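Local atomic coordinates of mandelate racemase/muconate lactonizing enzyme/Enolase superfamily (Rhodobacter sphaeroides, PDB entry 2HZG), a protein that belongs to the enolase superfamily, joining an N-terminal domain to a barrel domain of the TIM type that holds a metal site, here occupied by sodium. Residues 124-129 with 286-291; 303-306 with 311-314; 315-320 with 360-365. All coordinates share one frame; numbering follows the deposited sequence. Where two conformers were deposited one is given.

Contact 1 (124-129 with 286-291); sequences ALLGYS and PAKRVA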
loop_
_atom_site.group_PDB
_atom_site.type_symbol
_atom_site.label_atom_id
_atom_site.label_comp_id
_atom_site.label_asym_id
_atom_site.label_seq_id
_atom_site.Cartn_x
_atom_site.Cartn_y
_atom_site.Cartn_z
ATOM N N ALA A 124 -12.062 10.476 -24.665
ATOM C CA ALA A 124 -11.480 10.895 -25.944
ATOM C C ALA A 124 -10.030 11.281 -25.715
ATOM O O ALA A 124 -9.168 10.906 -26.476
ATOM C CB ALA A 124 -12.272 12.063 -26.558
ATOM N N LEU A 125 -9.767 12.005 -24.631
ATOM C CA LEU A 125 -8.398 12.362 -24.263
ATOM C C LEU A 125 -7.550 11.134 -23.927
ATOM O O LEU A 125 -6.353 11.137 -24.175
ATOM C CB LEU A 125 -8.375 13.386 -23.136
ATOM C CG LEU A 125 -8.941 14.793 -23.398
ATOM C CD1 LEU A 125 -8.894 15.635 -22.116
ATOM C CD2 LEU A 125 -8.210 15.513 -24.538
ATOM N N LEU A 126 -8.187 10.091 -23.377
ATOM C CA LEU A 126 -7.533 8.811 -23.090
ATOM C C LEU A 126 -7.226 8.007 -24.333
ATOM O O LEU A 126 -6.471 7.037 -24.276
ATOM C CB LEU A 126 -8.401 7.942 -22.175
ATOM C CG LEU A 126 -8.342 8.105 -20.665
ATOM C CD1 LEU A 126 -9.246 7.001 -20.077
ATOM C CD2 LEU A 126 -6.896 8.013 -20.101
ATOM N N GLY A 127 -7.833 8.376 -25.453
ATOM C CA GLY A 127 -7.479 7.746 -26.709
ATOM C C GLY A 127 -8.570 6.886 -27.282
ATOM O O GLY A 127 -8.365 6.242 -28.305
ATOM N N TYR A 128 -9.744 6.881 -26.654
ATOM C CA TYR A 128 -10.849 6.116 -27.224
ATOM C C TYR A 128 -11.580 6.938 -28.287
ATOM O O TYR A 128 -11.660 8.159 -28.181
ATOM C CB TYR A 128 -11.811 5.632 -26.136
ATOM C CG TYR A 128 -11.278 4.486 -25.280
ATOM C CD1 TYR A 128 -10.814 3.295 -25.867
ATOM C CD2 TYR A 128 -11.274 4.580 -23.882
ATOM C CE1 TYR A 128 -10.345 2.237 -25.090
ATOM C CE2 TYR A 128 -10.800 3.514 -23.087
ATOM C CZ TYR A 128 -10.347 2.348 -23.699
ATOM O OH TYR A 128 -9.879 1.309 -22.926
ATOM N N SER A 129 -12.100 6.265 -29.309
ATOM C CA SER A 129 -12.806 6.951 -30.395
ATOM C C SER A 129 -14.303 7.064 -30.122
ATOM O O SER A 129 -14.998 7.873 -30.748
ATOM C CB SER A 129 -12.560 6.255 -31.746
ATOM O OG SER A 129 -13.232 5.008 -31.829
ATOM N N PRO A 286 -3.452 4.784 -14.928
ATOM C CA PRO A 286 -3.171 3.387 -14.536
ATOM C C PRO A 286 -4.329 2.455 -14.871
ATOM O O PRO A 286 -4.094 1.333 -15.294
ATOM C CB PRO A 286 -2.961 3.477 -13.018
ATOM C CG PRO A 286 -2.511 4.895 -12.812
ATOM C CD PRO A 286 -3.319 5.697 -13.780
ATOM N N ALA A 287 -5.565 2.934 -14.703
ATOM C CA ALA A 287 -6.736 2.142 -15.027
ATOM C C ALA A 287 -6.802 1.775 -16.513
ATOM O O ALA A 287 -7.071 0.636 -16.860
ATOM C CB ALA A 287 -7.991 2.899 -14.601
ATOM N N LYS A 288 -6.559 2.756 -17.386
ATOM C CA LYS A 288 -6.471 2.529 -18.823
ATOM C C LYS A 288 -5.320 1.561 -19.156
ATOM O O LYS A 288 -5.440 0.707 -20.041
ATOM C CB LYS A 288 -6.264 3.879 -19.535
ATOM C CG LYS A 288 -6.026 3.801 -21.032
ATOM C CD LYS A 288 -7.232 3.278 -21.812
ATOM C CE LYS A 288 -7.047 3.516 -23.345
ATOM N NZ LYS A 288 -5.721 3.002 -23.820
ATOM N N ARG A 289 -4.209 1.712 -18.448
ATOM C CA ARG A 289 -3.088 0.789 -18.597
ATOM C C ARG A 289 -3.540 -0.646 -18.265
ATOM O O ARG A 289 -3.231 -1.568 -19.009
ATOM C CB ARG A 289 -1.917 1.240 -17.725
ATOM C CG ARG A 289 -0.634 0.531 -18.026
ATOM C CD ARG A 289 0.467 1.016 -17.124
ATOM N NE ARG A 289 1.649 0.161 -17.267
ATOM C CZ ARG A 289 2.661 0.148 -16.415
ATOM N NH1 ARG A 289 2.638 0.947 -15.344
ATOM N NH2 ARG A 289 3.680 -0.668 -16.636
ATOM N N VAL A 290 -4.324 -0.816 -17.196
ATOM C CA VAL A 290 -4.914 -2.141 -16.875
ATOM C C VAL A 290 -5.844 -2.649 -17.981
ATOM O O VAL A 290 -5.755 -3.819 -18.402
ATOM C CB VAL A 290 -5.675 -2.144 -15.506
ATOM C CG1 VAL A 290 -6.307 -3.542 -15.224
ATOM C CG2 VAL A 290 -4.754 -1.740 -14.388
ATOM N N ALA A 291 -6.729 -1.771 -18.461
ATOM C CA ALA A 291 -7.656 -2.138 -19.534
ATOM C C ALA A 291 -6.946 -2.646 -20.802
ATOM O O ALA A 291 -7.353 -3.669 -21.371
ATOM C CB ALA A 291 -8.614 -0.969 -19.848
#

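Contact 2 (303-306 with 311-314); sequences NHTF and ALSA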
loop_
_atom_site.group_PDB
_atom_site.type_symbol
_atom_site.label_atom_id
_atom_site.label_comp_id
_atom_site.label_asym_id
_atom_site.label_seq_id
_atom_site.Cartn_x
_atom_site.Cartn_y
_atom_site.Cartn_z
ATOM N N ASN A 303 -15.424 -1.716 -14.186
ATOM C CA ASN A 303 -15.196 -0.756 -13.120
ATOM C C ASN A 303 -15.553 -1.349 -11.752
ATOM O O ASN A 303 -16.444 -2.215 -11.648
ATOM C CB ASN A 303 -16.017 0.516 -13.346
ATOM C CG ASN A 303 -17.506 0.254 -13.309
ATOM O OD1 ASN A 303 -17.998 -0.656 -13.964
ATOM N ND2 ASN A 303 -18.223 1.030 -12.523
ATOM N N HIS A 304 -14.837 -0.902 -10.722
ATOM C CA HIS A 304 -15.348 -0.978 -9.368
ATOM C C HIS A 304 -15.843 0.412 -8.985
ATOM O O HIS A 304 -15.061 1.360 -8.953
ATOM C CB HIS A 304 -14.297 -1.429 -8.337
ATOM C CG HIS A 304 -14.777 -1.279 -6.928
ATOM N ND1 HIS A 304 -14.563 -0.139 -6.184
ATOM C CD2 HIS A 304 -15.536 -2.093 -6.157
ATOM C CE1 HIS A 304 -15.148 -0.263 -5.006
ATOM N NE2 HIS A 304 -15.743 -1.443 -4.964
ATOM N N THR A 305 -17.147 0.532 -8.719
ATOM C CA THR A 305 -17.732 1.783 -8.236
ATOM C C THR A 305 -18.817 1.487 -7.219
ATOM O O THR A 305 -19.754 0.774 -7.532
ATOM C CB THR A 305 -18.410 2.597 -9.369
ATOM O OG1 THR A 305 -17.472 2.817 -10.422
ATOM C CG2 THR A 305 -18.911 3.949 -8.836
ATOM N N PHE A 306 -18.706 2.064 -6.026
ATOM C CA PHE A 306 -19.767 1.905 -5.035
ATOM C C PHE A 306 -20.270 3.274 -4.523
ATOM O O PHE A 306 -21.010 3.354 -3.536
ATOM C CB PHE A 306 -19.284 1.004 -3.864
ATOM C CG PHE A 306 -20.397 0.217 -3.196
ATOM C CD1 PHE A 306 -21.093 -0.777 -3.900
ATOM C CD2 PHE A 306 -20.736 0.456 -1.865
ATOM C CE1 PHE A 306 -22.088 -1.516 -3.289
ATOM C CE2 PHE A 306 -21.771 -0.273 -1.239
ATOM C CZ PHE A 306 -22.447 -1.253 -1.965
ATOM N N ALA A 311 -17.315 9.457 -9.347
ATOM C CA ALA A 311 -16.532 8.204 -9.286
ATOM C C ALA A 311 -16.947 7.241 -10.388
ATOM O O ALA A 311 -16.090 6.635 -11.029
ATOM C CB ALA A 311 -16.684 7.545 -7.901
ATOM N N LEU A 312 -18.261 7.103 -10.605
ATOM C CA LEU A 312 -18.772 6.231 -11.674
ATOM C C LEU A 312 -18.247 6.653 -13.035
ATOM O O LEU A 312 -17.716 5.842 -13.780
ATOM C CB LEU A 312 -20.310 6.185 -11.705
ATOM C CG LEU A 312 -20.984 5.317 -12.790
ATOM C CD1 LEU A 312 -20.504 3.826 -12.786
ATOM C CD2 LEU A 312 -22.515 5.411 -12.622
ATOM N N SER A 313 -18.412 7.938 -13.355
ATOM C CA SER A 313 -17.944 8.461 -14.615
ATOM C C SER A 313 -16.462 8.153 -14.768
ATOM O O SER A 313 -16.046 7.649 -15.806
ATOM C CB SER A 313 -18.181 9.974 -14.693
ATOM O OG SER A 313 -17.382 10.483 -15.746
ATOM N N ALA A 314 -15.674 8.422 -13.720
ATOM C CA ALA A 314 -14.226 8.241 -13.811
ATOM C C ALA A 314 -13.875 6.791 -14.067
ATOM O O ALA A 314 -13.034 6.496 -14.903
ATOM C CB ALA A 314 -13.528 8.755 -12.555
HETATM O O HOH W 1 -15.199 4.034 -8.895
#

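Contact 3 (315-320 with 360-365); sequences SLQPFA and PGLGLQ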
loop_
_atom_site.group_PDB
_atom_site.type_symbol
_atom_site.label_atom_id
_atom_site.label_comp_id
_atom_site.label_asym_id
_atom_site.label_seq_id
_atom_site.Cartn_x
_atom_site.Cartn_y
_atom_site.Cartn_z
ATOM N N SER A 315 -14.561 5.878 -13.375
ATOM C CA SER A 315 -14.227 4.462 -13.494
ATOM C C SER A 315 -14.785 3.812 -14.767
ATOM O O SER A 315 -14.379 2.718 -15.114
ATOM C CB SER A 315 -14.580 3.689 -12.222
ATOM O OG SER A 315 -13.640 3.980 -11.146
ATOM N N LEU A 316 -15.693 4.500 -15.459
ATOM C CA LEU A 316 -16.150 4.064 -16.790
ATOM C C LEU A 316 -15.175 4.503 -17.883
ATOM O O LEU A 316 -15.025 3.809 -18.889
ATOM C CB LEU A 316 -17.546 4.603 -17.098
ATOM C CG LEU A 316 -18.710 4.075 -16.249
ATOM C CD1 LEU A 316 -20.042 4.708 -16.654
ATOM C CD2 LEU A 316 -18.779 2.583 -16.403
ATOM N N GLN A 317 -14.514 5.650 -17.687
ATOM C CA GLN A 317 -13.599 6.189 -18.711
ATOM C C GLN A 317 -12.611 5.142 -19.266
ATOM O O GLN A 317 -12.486 5.014 -20.476
ATOM C CB GLN A 317 -12.826 7.427 -18.220
ATOM C CG GLN A 317 -13.665 8.585 -17.642
ATOM C CD GLN A 317 -14.582 9.249 -18.665
ATOM O OE1 GLN A 317 -14.306 9.245 -19.879
ATOM N NE2 GLN A 317 -15.683 9.807 -18.183
ATOM N N PRO A 318 -11.921 4.371 -18.393
ATOM C CA PRO A 318 -10.866 3.484 -18.914
ATOM C C PRO A 318 -11.315 2.331 -19.813
ATOM O O PRO A 318 -10.466 1.683 -20.441
ATOM C CB PRO A 318 -10.238 2.915 -17.638
ATOM C CG PRO A 318 -10.633 3.903 -16.554
ATOM C CD PRO A 318 -12.007 4.268 -16.923
ATOM N N PHE A 319 -12.614 2.042 -19.860
ATOM C CA PHE A 319 -13.094 1.007 -20.771
ATOM C C PHE A 319 -14.246 1.480 -21.648
ATOM O O PHE A 319 -14.951 0.665 -22.238
ATOM C CB PHE A 319 -13.363 -0.354 -20.055
ATOM C CG PHE A 319 -14.621 -0.418 -19.164
ATOM C CD1 PHE A 319 -15.598 -1.401 -19.401
ATOM C CD2 PHE A 319 -14.776 0.413 -18.042
ATOM C CE1 PHE A 319 -16.710 -1.532 -18.578
ATOM C CE2 PHE A 319 -15.890 0.313 -17.222
ATOM C CZ PHE A 319 -16.875 -0.677 -17.483
ATOM N N ALA A 320 -14.397 2.806 -21.760
ATOM C CA ALA A 320 -15.458 3.420 -22.564
ATOM C C ALA A 320 -15.426 2.902 -24.005
ATOM O O ALA A 320 -16.457 2.590 -24.587
ATOM C CB ALA A 320 -15.324 4.944 -22.553
ATOM N N PRO A 360 -17.885 17.072 -21.735
ATOM C CA PRO A 360 -16.458 17.368 -21.484
ATOM C C PRO A 360 -15.918 16.894 -20.132
ATOM O O PRO A 360 -16.638 16.931 -19.126
ATOM C CB PRO A 360 -16.402 18.906 -21.543
ATOM C CG PRO A 360 -17.562 19.285 -22.436
ATOM C CD PRO A 360 -18.644 18.320 -21.979
ATOM N N GLY A 361 -14.640 16.505 -20.116
ATOM C CA GLY A 361 -14.008 15.961 -18.918
ATOM C C GLY A 361 -14.736 14.717 -18.439
ATOM O O GLY A 361 -15.079 13.839 -19.226
ATOM N N LEU A 362 -15.002 14.665 -17.141
ATOM C CA LEU A 362 -15.781 13.580 -16.555
ATOM C C LEU A 362 -17.286 13.750 -16.795
ATOM O O LEU A 362 -18.071 12.864 -16.457
ATOM C CB LEU A 362 -15.452 13.430 -15.053
ATOM C CG LEU A 362 -13.988 13.006 -14.770
ATOM C CD1 LEU A 362 -13.647 12.959 -13.266
ATOM C CD2 LEU A 362 -13.660 11.653 -15.425
ATOM N N GLY A 363 -17.683 14.899 -17.352
ATOM C CA GLY A 363 -19.029 15.065 -17.905
ATOM C C GLY A 363 -20.126 15.312 -16.884
ATOM O O GLY A 363 -21.311 15.230 -17.219
ATOM N N LEU A 364 -19.740 15.643 -15.651
ATOM C CA LEU A 364 -20.672 15.891 -14.556
ATOM C C LEU A 364 -20.177 17.032 -13.708
ATOM O O LEU A 364 -18.966 17.249 -13.577
ATOM C CB LEU A 364 -20.868 14.641 -13.672
ATOM C CG LEU A 364 -21.440 13.410 -14.386
ATOM C CD1 LEU A 364 -21.206 12.166 -13.553
ATOM C CD2 LEU A 364 -22.944 13.583 -14.741
ATOM N N GLN A 365 -21.118 17.761 -13.130
ATOM C CA GLN A 365 -20.795 18.925 -12.329
ATOM C C GLN A 365 -20.840 18.527 -10.855
ATOM O O GLN A 365 -21.815 17.893 -10.404
ATOM C CB GLN A 365 -21.824 20.032 -12.630
ATOM C CG GLN A 365 -21.416 21.451 -12.246
ATOM C CD GLN A 365 -20.465 22.125 -13.245
ATOM O OE1 GLN A 365 -19.963 23.209 -12.968
ATOM N NE2 GLN A 365 -20.180 21.471 -14.379
HETATM O O HOH W 2 -16.839 11.910 -19.751
#

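Contact 1 (124-129 with 286-291)
Lys288 lays its aliphatic end across one face of the Tyr128 ring. Its CE stands 3.9 Å from the ring centroid, 28° off the ring normal, a CH-pi contact made over the face rather than at the edge. The two side chains run past each other in opposite directions, and Lys288 CD comes to within 3.5 Å of Tyr128 OH. The ammonium lies farther on: from NZ to the Tyr128 centroid is 5.2 Å, leaving at most a weak cation-pi attraction. Ala291, one helical turn beyond Lys288, brings its CB up to the same hydroxyl.

Beside this pair, Leu126 takes part twice. Its CD2 meets Lys288 CB at 4.2 Å, and its carbonyl O lies 3.7 Å from Lys288 CE. Gly127, at positive phi, forms a Schellman motif with the last helical turn, its N bonded to Ala124 O at 3.0 Å. The contact thereby joins the end of a short helix that follows helix 99-118 to helix 284-297 of the barrel domain.

Further out, polar partners hold the ends of both side chains. Tyr128 OH is hydrogen-bonded to Pro318 O, while Lys288, bent at chi2 (66°) and chi4 (51°), carries NZ into a salt bridge with Asp292 of its own helix. Leu126 also rests on Trp111 of helix 99-118.

Contact 2 (303-306 with 311-314)
Thr305 OG1, whose residue packs against Leu312, is gripped by two partners. Asn303 ND2 donates to it at 2.9 Å, with an N-H...O angle of 154° and the hydroxyl oxygen close to the plane of the amide. Water 1 binds the same Thr305 OG1 at 3.0 Å. This water also donates to His304 O at 2.7 Å and, weakly, to Ala311 O, although it has more acceptors around it than protons to give. It is therefore a polar bridge, of unequal strength, between the 303-306 chain and the helix.

The methyl side of Thr305 does the packing. With OG1 beside the backbone N (chi1 -55°), CG2 is anti to that N and presses into the backbone of Leu312, 3.6 Å from its CA. The two side chains cross at about a right angle. Leu312, its CG anti to the backbone N, brings CD1 to 3.6 Å from Asn303 ND2 and close to the hydroxyl, so a methyl group and an amide nitrogen sit in contact beside the Asn303-Thr305 bond. The CB of Ala311 extends the apolar patch, 4.3 Å from Thr305 CG2.

Asn303 ends the seventh strand, 300-303, of the eight-stranded parallel barrel, and the loop after it leads into helix 309-316, which packs back on the loop. In TIM-type barrels the active site lies at the C-terminal ends of the strands. Consistent with that, the Thr305 side chain is about 10 Å from a bound sodium ion, and His304 touches Glu254, one of the metal ligands.

Glu329 of the neighbouring strand 327-331 holds this segment twice, its backbone N bonding Asn303 OD1 and its OE1 accepting from Thr305 N. His304 ND1 is hydrogen-bonded to Asp277.

Contact 3 (315-320 with 360-365)
Gln317 and Leu362 supply the apolar part of this contact. Leu362 CD2 lies 3.8 Å from Gln317 CG and touches the amide as well, at 3.9 Å from Gln317 NE2, so one methyl group meets both the aliphatic CG and the amide where the two side chains cross at a slant. The glutamine chain is folded to allow this: CG sits beside the backbone N (chi1 -53°), and a bend at chi2 (-65°) carries the amide toward the 360-365 loop. Leu310 and Ala314 of helix 309-316 also touch the Leu362 side chain.

The polar part is carried by a water. Gln317 NE2 donates to water 2 at 2.9 Å, and the water donates in turn to Gly361 O at 2.7 Å. Without it the two groups would be too far apart to bond, since Gln317 NE2 and Gly361 O are 4.2 Å from each other. Gln317 NE2 has a second partner in Ser313 OG, and that hydroxyl is also hydrogen-bonded to Leu362 O.

The 360-365 loop is shaped by its backbone. Residues Pro360 to Gly363 form a type II' beta turn, closed by a weak bond from Gly363 N to Pro360 O. Gly361, at the second position, adopts the positive phi that this turn type requires. Two further anchors tie the turn to the N-terminal domain side: Leu362 N is bonded to Asp112, and Gly361 pairs through its backbone with Ala120 and Ala122.

Gln317 NE2 thus has two partners, water 2 and Ser313 OG, which lead on to Gly361 O and Leu362 O; such bonding probably fixes the rotation of the buried amide.

Contact 2 is the deepest, its centre about 5 Å from the centre of the chain; contact 3 is also buried but its centre lies about 13 Å out, and contact 1, its centre about 16 Å from the centre of the chain, is only partly buried. Contacts 2 and 3 share helix 309-316, while contact 3 meets contact 1 through the packing of Pro318 on Ala287 and Ala291. Chemistry follows place: a lysine chain over a ring near the surface, a water and an amide at the turn, and a threonine hydroxyl held by an amide and a water, with its methyl on a leucine, near the metal end of the barrel.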